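Local coordinates for protein glutathione S-transferase enzyme with thioredoxin-like domain (Bradyrhizobium sp., PDB 4MF7) that probably conjugates the thiol of glutathione to electrophilic substrates, as a dimeric glutathione transferase with a thioredoxin-like domain and an all-helical domain, at residues 181-186 and 210-215; 185-190 and 229-234. All blocks are in the same frame, centred on the assembly; numbering follows the deposited sequence.

Contact 1. Residues 181-186 and 210-215; sequences RLLGVL and GWVRNL
Leu182 meets the six-membered end of the Trp211 indole, its CB 3.5 Å from Trp211 CH2. One methyl, Leu182 CD2, follows the same ring toward the nitrogen side and lies 3.7 Å from Trp211 CZ2. The approach is slanted, and together CB and CD2 cover the far corner of the indole. Trp211 gets there because its CG stands anti to the backbone N (chi1 161°), which carries the long ring system across the gap between the axes of the two short segments, 12.2 Å apart at closest approach. Next along, Leu183 meets the ring edge with its backbone N, near the ring plane; its side chain goes to Leu215 and Val212. Its isobutyl group points at that of Leu215, and the two meet end to end, Leu183 CD1 lying 3.8 Å from Leu215 CD2. The other methyl, Leu183 CD2, turns to Val212, 4.2 Å from its CG1. One turn on from Leu182, Leu186 puts a single methyl into two neighbours: its CD2 lies 3.9 Å from Val212 CG2, with the branches pointing at each other, and 4.1 Å from Trp211 CZ3, where it comes to the edge of the ring close to the ring plane. No hydrogen bond crosses this interface; it is a hydrocarbon contact built by three leucines on one helix and Trp211, Val212 and Leu215 on the other. The two short segments run at 133° between their N-to-C directions, nearer antiparallel than parallel. They belong to helices 171-190 and 203-215 of the all-helical C-terminal domain of the glutathione transferase fold. Helix 232-241 closes on the same core, with Val233 touching Leu183 and Leu186, and Trp236 touching Leu186 and Val212, while Tyr175 and Ser179, earlier on helix 171-190, pack on Leu215.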
# COMPACT_ATOMS: atom_id res chain seq x y z
N ARG A 181 11.80 14.08 -6.60
CA ARG A 181 12.12 12.73 -7.05
C ARG A 181 10.84 12.01 -7.50
O ARG A 181 10.82 11.40 -8.56
CB ARG A 181 12.83 11.93 -5.95
CG ARG A 181 13.43 10.62 -6.45
CD ARG A 181 13.82 9.68 -5.30
NE ARG A 181 12.64 9.21 -4.58
CZ ARG A 181 11.80 8.26 -5.01
NH1 ARG A 181 12.00 7.64 -6.17
NH2 ARG A 181 10.75 7.94 -4.26
N LEU A 182 9.78 12.12 -6.69
CA LEU A 182 8.48 11.53 -7.01
C LEU A 182 7.84 12.13 -8.26
O LEU A 182 7.34 11.43 -9.13
CB LEU A 182 7.52 11.70 -5.85
CG LEU A 182 7.31 10.63 -4.76
CD1 LEU A 182 8.36 9.53 -4.73
CD2 LEU A 182 7.18 11.30 -3.40
N LEU A 183 7.86 13.45 -8.36
CA LEU A 183 7.36 14.10 -9.57
C LEU A 183 8.11 13.62 -10.80
O LEU A 183 7.52 13.53 -11.86
CB LEU A 183 7.51 15.63 -9.45
CG LEU A 183 6.50 16.33 -8.53
CD1 LEU A 183 6.94 17.78 -8.32
CD2 LEU A 183 5.09 16.28 -9.07
N GLY A 184 9.41 13.36 -10.66
CA GLY A 184 10.24 12.88 -11.79
C GLY A 184 9.80 11.49 -12.29
O GLY A 184 9.72 11.25 -13.49
N VAL A 185 9.48 10.62 -11.35
CA VAL A 185 8.92 9.31 -11.67
C VAL A 185 7.60 9.45 -12.41
O VAL A 185 7.41 8.84 -13.46
CB VAL A 185 8.77 8.45 -10.40
CG1 VAL A 185 8.01 7.15 -10.71
CG2 VAL A 185 10.15 8.14 -9.85
N LEU A 186 6.71 10.27 -11.88
CA LEU A 186 5.42 10.49 -12.50
C LEU A 186 5.57 11.11 -13.90
O LEU A 186 4.87 10.74 -14.85
CB LEU A 186 4.54 11.37 -11.61
CG LEU A 186 3.03 11.32 -11.69
CD1 LEU A 186 2.46 9.92 -11.66
CD2 LEU A 186 2.49 12.12 -10.51
N GLY A 210 -4.68 14.10 -5.88
CA GLY A 210 -4.81 14.96 -4.71
C GLY A 210 -3.47 15.31 -4.09
O GLY A 210 -3.22 16.44 -3.65
N TRP A 211 -2.59 14.33 -4.05
CA TRP A 211 -1.25 14.52 -3.52
C TRP A 211 -0.48 15.58 -4.31
O TRP A 211 0.11 16.49 -3.73
CB TRP A 211 -0.46 13.22 -3.46
CG TRP A 211 1.04 13.45 -3.35
CD1 TRP A 211 1.73 13.90 -2.26
CD2 TRP A 211 2.01 13.26 -4.39
NE1 TRP A 211 3.07 14.00 -2.56
CE2 TRP A 211 3.27 13.61 -3.86
CE3 TRP A 211 1.93 12.83 -5.72
CZ2 TRP A 211 4.44 13.55 -4.61
CZ3 TRP A 211 3.10 12.76 -6.47
CH2 TRP A 211 4.33 13.12 -5.91
N VAL A 212 -0.46 15.45 -5.63
CA VAL A 212 0.20 16.46 -6.46
C VAL A 212 -0.46 17.85 -6.30
O VAL A 212 0.24 18.86 -6.14
CB VAL A 212 0.20 16.07 -7.96
CG1 VAL A 212 0.94 17.13 -8.76
CG2 VAL A 212 0.83 14.71 -8.17
N ARG A 213 -1.78 17.89 -6.36
CA ARG A 213 -2.54 19.15 -6.12
C ARG A 213 -2.11 19.85 -4.83
O ARG A 213 -1.89 21.07 -4.80
CB ARG A 213 -4.02 18.88 -6.16
CG ARG A 213 -4.88 20.13 -6.21
CD ARG A 213 -5.51 20.38 -4.86
NE ARG A 213 -6.68 21.24 -4.95
CZ ARG A 213 -7.53 21.45 -3.96
NH1 ARG A 213 -7.35 20.84 -2.79
NH2 ARG A 213 -8.56 22.26 -4.13
N ASN A 214 -1.95 19.07 -3.77
CA ASN A 214 -1.58 19.61 -2.47
C ASN A 214 -0.10 20.01 -2.38
O ASN A 214 0.26 20.97 -1.69
CB ASN A 214 -1.89 18.58 -1.38
CG ASN A 214 -1.62 19.10 0.02
OD1 ASN A 214 -2.41 19.87 0.56
ND2 ASN A 214 -0.51 18.69 0.60
N LEU A 215 0.74 19.27 -3.10
CA LEU A 215 2.20 19.49 -3.10
C LEU A 215 2.54 20.91 -3.53
O LEU A 215 3.49 21.50 -3.02
CB LEU A 215 2.86 18.49 -4.05
CG LEU A 215 4.33 18.17 -3.88
CD1 LEU A 215 4.50 17.19 -2.74
CD2 LEU A 215 4.83 17.57 -5.18

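Contact 2. Residues 185-190 and 229-234; sequences VLEARL and ELTHVP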
# COMPACT_ATOMS: atom_id res chain seq x y z
N VAL A 185 9.48 10.62 -11.35
CA VAL A 185 8.92 9.31 -11.67
C VAL A 185 7.60 9.45 -12.41
O VAL A 185 7.41 8.84 -13.46
CB VAL A 185 8.77 8.45 -10.40
CG1 VAL A 185 8.01 7.15 -10.71
CG2 VAL A 185 10.15 8.14 -9.85
N LEU A 186 6.71 10.27 -11.88
CA LEU A 186 5.42 10.49 -12.50
C LEU A 186 5.57 11.11 -13.90
O LEU A 186 4.87 10.74 -14.85
CB LEU A 186 4.54 11.37 -11.61
CG LEU A 186 3.03 11.32 -11.69
CD1 LEU A 186 2.46 9.92 -11.66
CD2 LEU A 186 2.49 12.12 -10.51
N GLU A 187 6.49 12.06 -14.01
CA GLU A 187 6.77 12.73 -15.28
C GLU A 187 7.21 11.69 -16.36
O GLU A 187 6.69 11.69 -17.48
CB GLU A 187 7.89 13.77 -15.06
CG GLU A 187 8.26 14.59 -16.28
CD GLU A 187 7.20 15.59 -16.71
OE1 GLU A 187 7.43 16.29 -17.72
OE2 GLU A 187 6.16 15.72 -16.05
N ALA A 188 8.10 10.80 -15.96
CA ALA A 188 8.58 9.73 -16.85
C ALA A 188 7.45 8.79 -17.26
O ALA A 188 7.35 8.42 -18.43
CB ALA A 188 9.72 8.95 -16.18
N ARG A 189 6.56 8.44 -16.32
CA ARG A 189 5.41 7.60 -16.64
C ARG A 189 4.44 8.27 -17.58
O ARG A 189 3.89 7.62 -18.45
CB ARG A 189 4.67 7.17 -15.35
CG ARG A 189 3.44 6.32 -15.56
CD ARG A 189 3.82 4.95 -16.15
NE ARG A 189 2.61 4.18 -16.43
CZ ARG A 189 2.59 2.99 -16.99
NH1 ARG A 189 3.73 2.40 -17.32
NH2 ARG A 189 1.43 2.37 -17.22
N LEU A 190 4.19 9.57 -17.39
CA LEU A 190 3.11 10.24 -18.11
C LEU A 190 3.55 10.79 -19.49
O LEU A 190 2.74 11.33 -20.23
CB LEU A 190 2.52 11.36 -17.23
CG LEU A 190 1.66 10.92 -16.04
CD1 LEU A 190 1.44 12.07 -15.07
CD2 LEU A 190 0.34 10.33 -16.50
N GLU A 229 8.71 23.60 -14.78
CA GLU A 229 9.73 23.02 -15.66
C GLU A 229 9.36 21.59 -16.11
O GLU A 229 9.94 21.05 -17.06
CB GLU A 229 11.11 23.08 -15.02
CG GLU A 229 11.67 24.49 -14.88
CD GLU A 229 11.78 25.20 -16.22
OE1 GLU A 229 11.12 26.24 -16.42
OE2 GLU A 229 12.49 24.67 -17.08
N LEU A 230 8.37 20.99 -15.46
CA LEU A 230 7.79 19.75 -15.98
C LEU A 230 6.86 19.99 -17.18
O LEU A 230 6.45 21.13 -17.47
CB LEU A 230 7.05 19.00 -14.85
CG LEU A 230 7.89 18.69 -13.62
CD1 LEU A 230 6.91 18.29 -12.50
CD2 LEU A 230 8.91 17.59 -13.89
N THR A 231 6.51 18.91 -17.86
CA THR A 231 5.57 18.99 -18.99
C THR A 231 4.35 18.09 -18.80
O THR A 231 3.20 18.54 -18.91
CB THR A 231 6.28 18.66 -20.32
OG1 THR A 231 7.47 19.44 -20.42
CG2 THR A 231 5.36 18.95 -21.51
N HIS A 232 4.61 16.84 -18.49
CA HIS A 232 3.58 15.81 -18.50
C HIS A 232 2.75 15.81 -17.22
O HIS A 232 1.56 15.64 -17.30
CB HIS A 232 4.23 14.45 -18.78
CG HIS A 232 5.11 14.50 -19.99
ND1 HIS A 232 4.63 14.82 -21.24
CD2 HIS A 232 6.45 14.36 -20.12
CE1 HIS A 232 5.64 14.84 -22.10
NE2 HIS A 232 6.75 14.57 -21.45
N VAL A 233 3.38 16.00 -16.07
CA VAL A 233 2.61 16.09 -14.80
C VAL A 233 1.61 17.27 -14.81
O VAL A 233 0.42 17.07 -14.50
CB VAL A 233 3.50 16.07 -13.55
CG1 VAL A 233 2.67 16.15 -12.29
CG2 VAL A 233 4.33 14.79 -13.49
N PRO A 234 2.06 18.48 -15.19
CA PRO A 234 1.12 19.62 -15.23
C PRO A 234 -0.10 19.39 -16.12
O PRO A 234 -1.23 19.72 -15.74
CB PRO A 234 2.00 20.79 -15.75
CG PRO A 234 3.36 20.43 -15.34
CD PRO A 234 3.45 18.92 -15.38
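Glu187 offers both carboxylate oxygens to three successive backbone amides at the start of helix 232-241. OE1 takes two of them: Thr231 N at 2.8 Å and His232 N at 3.0 Å, the latter nearly straight at 174°. These two donors arrive from opposite faces of the carboxylate plane, each tilted well out of it on the syn side. OE2 accepts from Val233 N at 2.8 Å, also syn, and has a weak second bond from His232 N. The side chain reaches the amides by leaving its helix with CG anti to the backbone N and then bending at chi2 (70°). Three strong bonds shared between two oxygens hold the carboxylate against rotation, and its negative charge would be favoured by the positive end of the helix dipole. Glu187 comes to these amides from a helix about forty residues earlier in the chain, within the all-helical C-terminal domain of the glutathione transferase fold; Thr231 holds the N-cap position, but its own side chain makes no capping bond. Around the carboxylate the contacts turn apolar. Leu230 slides past the glutamate stem in the opposite direction, its CD2 3.9 Å from Glu187 CG. Glu187 OE1 comes obliquely to the His232 ring, 3.2 Å from His232 CD2, with Thr231 CB above one ring face, over the centre. Deeper in, the side chains of Val233 and Leu186 cross at about a right angle, with Val233 CG2 3.9 Å from Leu186 CB. Leu190 finishes the patch, its CB 3.9 Å from His232 CB, while Trp236, further along helix 232-241, also touches Leu190.

Both contacts use helix 171-190, but successive parts of it, overlapping at Val185 and Leu186. Contact 1 is core: nearly every touching residue is buried, and the chemistry is entirely apolar. Contact 2 lies farther out, its centre about 20 Å from the centre of the chain, against about 14 Å for that of contact 1, and there a carboxylate gripping backbone amides takes over, beside apolar packing in which Leu186, Leu190 and Val233 are buried. Their centres are about 9 Å apart, and the patches merge: Val233 CG1 rests 4.0 Å from Val212 CG1, and Leu230 CD1 lies 4.1 Å from Leu183 CB. Helices 203-215 and 232-241 thus meet each other as well as the helix they share.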